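Local atomic coordinates of transmembrane oligosaccharyl transferase (Archaeoglobus fulgidus, PDB entry 3WAJ), a protein that belongs to the STT3/AglB family of multi-pass membrane enzymes, in which a helical transmembrane region is followed by a globular C-terminal half. Residues Gly575-Asn580 with Glu634-Gly639; Lys618-Ala623 with Gly628-Ala633. All coordinates share one frame; numbering follows the deposited sequence.

Overall arrangement
Both contacts belong to the globular C-terminal half of the chain, and their centres lie about 5 Å apart. Interaction 2 is nested within the loop that interaction 1 closes: it folds helix 619-627 against helix 630-633, and the chain then runs directly into 634-639, whose tyrosines return to the same helix. Tyr-636 CE2 packs 3.2 Å from Tyr-619 OH, and Tyr-636 CD1 packs 3.6 Å from the Ala-623 CB that also serves interaction 2. Glu-627, at the end of that helix, joins the two sides of interaction 1. Neither contact includes a ligand of the zinc ion, which Asp-47, Asp-161 and His-163 hold in the N-terminal region.

Interaction 1. Residues Gly575-Asn580 with Glu634-Gly639; sequences GNKYNN and EKYYGG
Lys-577 and Tyr-636 meet across a wide gap between backbones, for their CA atoms, the nearest pair of the two segments, are 14.3 Å apart. Lys-577 opens a type I beta turn that ends at Asn-580, closed by Asn-580 N to Lys-577 O at 3.1 Å. An Asx motif overlaps the turn, starting one residue earlier: Asn-576 OD1 accepts from Asn-579 N at 2.8 Å, the donor standing 37° out of the carbonyl plane. Asparagine suits this place because its short side chain brings a carbonyl oxygen back to a nearby backbone N-H. This turn falls in the AglB core family region. Tyr-636 lies in a short 3-10 turn, 634-636, that follows helix 630-633.

Two long side chains bridge the gap from opposite directions. Tyr-636 has CG anti to its carbonyl carbon (chi1 -68°), and its rigid ring carries the hydroxyl far from the backbone. Lys-577 bends at chi3 (40°) and brings its ammonium to the edge of that ring, in its plane. NZ and Tyr-636 OH are 2.6 Å apart, but the angle is too poor for a hydrogen bond. What unites them is Glu-627 OE2, which forms a salt bridge with Lys-577 NZ and a hydrogen bond with Tyr-636 OH; Thr-589 O is a further hydrogen-bond partner of the ammonium. The carboxylate would be expected to keep the lysine charged.

Lys-635 NZ comes within 5.0 Å of Lys-577 NZ, and Glu-591 makes long, weak ion pairs with both. The long aliphatic part of Lys-635 has a second use, since its CG lies 4.1 Å above one face of the Tyr-636 ring, offset toward the rim.

Interaction 2. Residues Lys618-Ala623 with Gly628-Ala633; sequences KYYAMA and GDLPLA
Lys-618 NZ is gripped by three groups: it forms salt bridges with Asp-552 and Glu-613 and a hydrogen bond with the hydroxyl of Tyr-553. Lysine suits the spot, next to helix 619-627, its long chain carrying one charge to two carboxylates. In the other segment, Asp-629 OD1 accepts from Leu-632 N at 2.9 Å, the N-H pointing almost straight at the oxygen (168°). Asp-629 is thus the N-cap of helix 630-633, and Pro-631 fits the first turn, where a backbone N-H has no carbonyl of the same helix to bind.

The motif is a pair of short helices joined by a tight turn within the globular half: the first helix stops at Glu-627, Gly-628 adopts positive phi, which a side chain would make difficult, and the capped second helix begins at once. The chain thereby folds back until the CA atoms of Ala-623 and Ala-633 are 5.0 Å apart. Alanine suits both places, because a single methyl on each side fits so close an approach, and the two methyls meet directly, CB to CB at 3.6 Å. Val-624 touches Ala-633 as well.

Tyr-620 extends the apolar seam toward the outside. With CG anti to the backbone N (chi1 180°), its ring reaches obliquely across toward the start of the second helix and crosses the Leu-630 side chain at about a right angle. Nearer the backbone, ring atom CE2 rests 3.8 Å from Ala-633 CB, which approaches the ring obliquely. Farther out, the branched leucine receives the phenol end, with Leu-630 CD2 lying 4.2 Å from Tyr-620 CZ and Leu-630 CB 3.5 Å from Tyr-620 OH.

Interaction 1. Residues Gly575-Asn580 with Glu634-Gly639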
loop_
_atom_site.group_PDB
_atom_site.type_symbol
_atom_site.label_atom_id
_atom_site.label_comp_id
_atom_site.label_asym_id
_atom_site.label_seq_id
_atom_site.Cartn_x
_atom_site.Cartn_y
_atom_site.Cartn_z
ATOM N N GLY A 575 14.991 6.147 3.920
ATOM C CA GLY A 575 16.113 7.009 4.276
ATOM C C GLY A 575 15.827 8.501 4.072
ATOM O O GLY A 575 14.670 8.915 4.031
ATOM N N ASN A 576 16.880 9.311 3.964
ATOM C CA ASN A 576 16.754 10.760 3.717
ATOM C C ASN A 576 18.110 11.425 3.535
ATOM O O ASN A 576 19.138 10.843 3.886
ATOM C CB ASN A 576 16.011 11.474 4.858
ATOM C CG ASN A 576 16.713 11.321 6.204
ATOM O OD1 ASN A 576 17.874 11.729 6.381
ATOM N ND2 ASN A 576 16.009 10.723 7.158
ATOM N N LYS A 577 18.112 12.659 3.039
ATOM C CA LYS A 577 19.375 13.397 2.878
ATOM C C LYS A 577 19.723 14.298 4.060
ATOM O O LYS A 577 20.894 14.451 4.399
ATOM C CB LYS A 577 19.405 14.173 1.557
ATOM C CG LYS A 577 19.978 13.368 0.404
ATOM C CD LYS A 577 19.470 13.820 -0.964
ATOM C CE LYS A 577 19.377 15.325 -1.062
ATOM N NZ LYS A 577 18.737 15.719 -2.348
ATOM N N TYR A 578 18.713 14.874 4.701
ATOM C CA TYR A 578 18.964 15.816 5.801
ATOM C C TYR A 578 19.661 15.182 7.027
ATOM O O TYR A 578 20.458 15.846 7.693
ATOM C CB TYR A 578 17.674 16.561 6.193
ATOM C CG TYR A 578 16.563 15.654 6.676
ATOM C CD1 TYR A 578 15.578 15.198 5.802
ATOM C CD2 TYR A 578 16.495 15.254 8.005
ATOM C CE1 TYR A 578 14.558 14.371 6.243
ATOM C CE2 TYR A 578 15.478 14.424 8.451
ATOM C CZ TYR A 578 14.517 13.989 7.564
ATOM O OH TYR A 578 13.519 13.168 8.011
ATOM N N ASN A 579 19.378 13.910 7.319
ATOM C CA ASN A 579 20.101 13.185 8.382
ATOM C C ASN A 579 21.052 12.112 7.840
ATOM O O ASN A 579 21.516 11.242 8.583
ATOM C CB ASN A 579 19.131 12.572 9.401
ATOM C CG ASN A 579 18.534 13.604 10.339
ATOM O OD1 ASN A 579 19.155 14.626 10.635
ATOM N ND2 ASN A 579 17.319 13.341 10.812
ATOM N N ASN A 580 21.316 12.183 6.539
ATOM C CA ASN A 580 22.187 11.236 5.843
ATOM C C ASN A 580 21.922 9.755 6.144
ATOM O O ASN A 580 22.847 8.974 6.363
ATOM C CB ASN A 580 23.645 11.609 6.077
ATOM C CG ASN A 580 23.990 12.966 5.487
ATOM O OD1 ASN A 580 23.996 13.137 4.262
ATOM N ND2 ASN A 580 24.267 13.940 6.352
ATOM N N GLU A 634 10.772 21.681 -3.890
ATOM C CA GLU A 634 10.390 22.538 -5.004
ATOM C C GLU A 634 11.568 23.056 -5.839
ATOM O O GLU A 634 11.377 23.591 -6.930
ATOM C CB GLU A 634 9.479 23.672 -4.529
ATOM C CG GLU A 634 8.039 23.210 -4.260
ATOM C CD GLU A 634 7.247 22.953 -5.544
ATOM O OE1 GLU A 634 7.702 23.388 -6.625
ATOM O OE2 GLU A 634 6.167 22.321 -5.476
ATOM N N LYS A 635 12.780 22.883 -5.333
ATOM C CA LYS A 635 13.972 23.282 -6.067
ATOM C C LYS A 635 14.261 22.315 -7.221
ATOM O O LYS A 635 15.134 22.573 -8.061
ATOM C CB LYS A 635 15.182 23.355 -5.129
ATOM C CG LYS A 635 15.750 21.980 -4.744
ATOM C CD LYS A 635 16.882 22.078 -3.704
ATOM C CE LYS A 635 17.402 20.685 -3.341
ATOM N NZ LYS A 635 18.780 20.689 -2.753
ATOM N N TYR A 636 13.547 21.195 -7.262
ATOM C CA TYR A 636 13.730 20.263 -8.372
ATOM C C TYR A 636 12.868 20.648 -9.595
ATOM O O TYR A 636 12.963 20.024 -10.644
ATOM C CB TYR A 636 13.505 18.810 -7.919
ATOM C CG TYR A 636 14.580 18.298 -6.964
ATOM C CD1 TYR A 636 14.352 18.223 -5.598
ATOM C CD2 TYR A 636 15.829 17.908 -7.438
ATOM C CE1 TYR A 636 15.337 17.759 -4.723
ATOM C CE2 TYR A 636 16.825 17.450 -6.574
ATOM C CZ TYR A 636 16.573 17.374 -5.225
ATOM O OH TYR A 636 17.565 16.913 -4.380
ATOM N N TYR A 637 12.063 21.703 -9.463
ATOM C CA TYR A 637 11.133 22.105 -10.522
ATOM C C TYR A 637 11.248 23.568 -10.952
ATOM O O TYR A 637 11.583 24.436 -10.144
ATOM C CB TYR A 637 9.693 21.737 -10.136
ATOM C CG TYR A 637 9.552 20.247 -9.970
ATOM C CD1 TYR A 637 9.358 19.429 -11.080
ATOM C CD2 TYR A 637 9.678 19.644 -8.718
ATOM C CE1 TYR A 637 9.257 18.054 -10.949
ATOM C CE2 TYR A 637 9.570 18.264 -8.573
ATOM C CZ TYR A 637 9.361 17.474 -9.702
ATOM O OH TYR A 637 9.254 16.107 -9.605
ATOM N N GLY A 638 11.004 23.814 -12.243
ATOM C CA GLY A 638 11.052 25.146 -12.832
ATOM C C GLY A 638 9.655 25.564 -13.235
ATOM O O GLY A 638 8.730 25.506 -12.405
ATOM N N GLY A 639 9.479 25.960 -14.500
ATOM C CA GLY A 639 8.181 26.432 -14.957
ATOM C C GLY A 639 7.445 25.554 -15.963
ATOM O O GLY A 639 7.229 24.355 -15.747
#

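Interaction 2. Residues Lys618-Ala623 with Gly628-Ala633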
loop_
_atom_site.group_PDB
_atom_site.type_symbol
_atom_site.label_atom_id
_atom_site.label_comp_id
_atom_site.label_asym_id
_atom_site.label_seq_id
_atom_site.Cartn_x
_atom_site.Cartn_y
_atom_site.Cartn_z
ATOM N N LYS A 618 6.184 10.408 -9.518
ATOM C CA LYS A 618 6.563 10.127 -8.152
ATOM C C LYS A 618 7.881 10.788 -7.767
ATOM O O LYS A 618 8.316 10.641 -6.621
ATOM C CB LYS A 618 6.654 8.607 -7.909
ATOM C CG LYS A 618 5.379 7.816 -8.189
ATOM C CD LYS A 618 5.573 6.356 -7.772
ATOM C CE LYS A 618 4.258 5.577 -7.862
ATOM N NZ LYS A 618 4.507 4.088 -7.955
ATOM N N TYR A 619 8.529 11.491 -8.699
ATOM C CA TYR A 619 9.833 12.059 -8.354
ATOM C C TYR A 619 9.719 13.049 -7.189
ATOM O O TYR A 619 10.542 13.038 -6.274
ATOM C CB TYR A 619 10.598 12.690 -9.541
ATOM C CG TYR A 619 11.929 13.225 -9.042
ATOM C CD1 TYR A 619 12.046 14.538 -8.586
ATOM C CD2 TYR A 619 13.040 12.391 -8.938
ATOM C CE1 TYR A 619 13.243 15.016 -8.072
ATOM C CE2 TYR A 619 14.250 12.859 -8.426
ATOM C CZ TYR A 619 14.339 14.176 -7.998
ATOM O OH TYR A 619 15.513 14.673 -7.489
ATOM N N TYR A 620 8.695 13.893 -7.228
ATOM C CA TYR A 620 8.470 14.887 -6.183
ATOM C C TYR A 620 8.396 14.230 -4.802
ATOM O O TYR A 620 9.002 14.697 -3.843
ATOM C CB TYR A 620 7.179 15.644 -6.483
ATOM C CG TYR A 620 6.794 16.714 -5.481
ATOM C CD1 TYR A 620 5.695 16.551 -4.647
ATOM C CD2 TYR A 620 7.500 17.913 -5.405
ATOM C CE1 TYR A 620 5.322 17.545 -3.755
ATOM C CE2 TYR A 620 7.133 18.903 -4.513
ATOM C CZ TYR A 620 6.045 18.712 -3.697
ATOM O OH TYR A 620 5.679 19.694 -2.815
ATOM N N ALA A 621 7.644 13.137 -4.720
ATOM C CA ALA A 621 7.533 12.367 -3.494
ATOM C C ALA A 621 8.900 11.912 -2.970
ATOM O O ALA A 621 9.139 11.913 -1.751
ATOM C CB ALA A 621 6.626 11.176 -3.717
ATOM N N MET A 622 9.794 11.498 -3.869
ATOM C CA MET A 622 11.131 11.078 -3.430
ATOM C C MET A 622 11.901 12.278 -2.875
ATOM O O MET A 622 12.600 12.180 -1.857
ATOM C CB MET A 622 11.909 10.383 -4.562
ATOM C CG MET A 622 11.233 9.114 -5.091
ATOM S SD MET A 622 12.305 8.042 -6.062
ATOM C CE MET A 622 12.567 9.051 -7.528
ATOM N N ALA A 623 11.748 13.414 -3.552
ATOM C CA ALA A 623 12.374 14.658 -3.110
ATOM C C ALA A 623 11.876 15.070 -1.735
ATOM O O ALA A 623 12.684 15.416 -0.865
ATOM C CB ALA A 623 12.146 15.778 -4.116
ATOM N N GLY A 628 12.841 16.484 3.563
ATOM C CA GLY A 628 12.175 16.719 4.832
ATOM C C GLY A 628 10.887 17.529 4.756
ATOM O O GLY A 628 10.078 17.505 5.688
ATOM N N ASP A 629 10.686 18.255 3.661
ATOM C CA ASP A 629 9.463 19.037 3.497
ATOM C C ASP A 629 9.163 19.391 2.046
ATOM O O ASP A 629 9.955 19.105 1.147
ATOM C CB ASP A 629 9.497 20.316 4.356
ATOM C CG ASP A 629 10.611 21.286 3.954
ATOM O OD1 ASP A 629 10.933 21.418 2.752
ATOM O OD2 ASP A 629 11.163 21.936 4.866
ATOM N N LEU A 630 8.028 20.047 1.831
ATOM C CA LEU A 630 7.612 20.416 0.487
ATOM C C LEU A 630 8.411 21.564 -0.157
ATOM O O LEU A 630 8.748 21.477 -1.343
ATOM C CB LEU A 630 6.116 20.698 0.472
ATOM C CG LEU A 630 5.351 19.623 1.233
ATOM C CD1 LEU A 630 4.001 20.161 1.680
ATOM C CD2 LEU A 630 5.184 18.363 0.391
ATOM N N PRO A 631 8.711 22.643 0.602
ATOM C CA PRO A 631 9.406 23.744 -0.089
ATOM C C PRO A 631 10.807 23.387 -0.611
ATOM O O PRO A 631 11.182 23.832 -1.691
ATOM C CB PRO A 631 9.477 24.844 0.981
ATOM C CG PRO A 631 8.357 24.525 1.932
ATOM C CD PRO A 631 8.300 23.026 1.969
ATOM N N LEU A 632 11.564 22.587 0.128
ATOM C CA LEU A 632 12.882 22.165 -0.343
ATOM C C LEU A 632 12.794 21.307 -1.610
ATOM O O LEU A 632 13.605 21.452 -2.525
ATOM C CB LEU A 632 13.637 21.442 0.771
ATOM C CG LEU A 632 13.870 22.374 1.958
ATOM C CD1 LEU A 632 14.172 21.618 3.251
ATOM C CD2 LEU A 632 14.977 23.369 1.625
ATOM N N ALA A 633 11.793 20.435 -1.674
ATOM C CA ALA A 633 11.579 19.619 -2.866
ATOM C C ALA A 633 11.295 20.478 -4.106
ATOM O O ALA A 633 11.553 20.058 -5.244
ATOM C CB ALA A 633 10.458 18.615 -2.634
#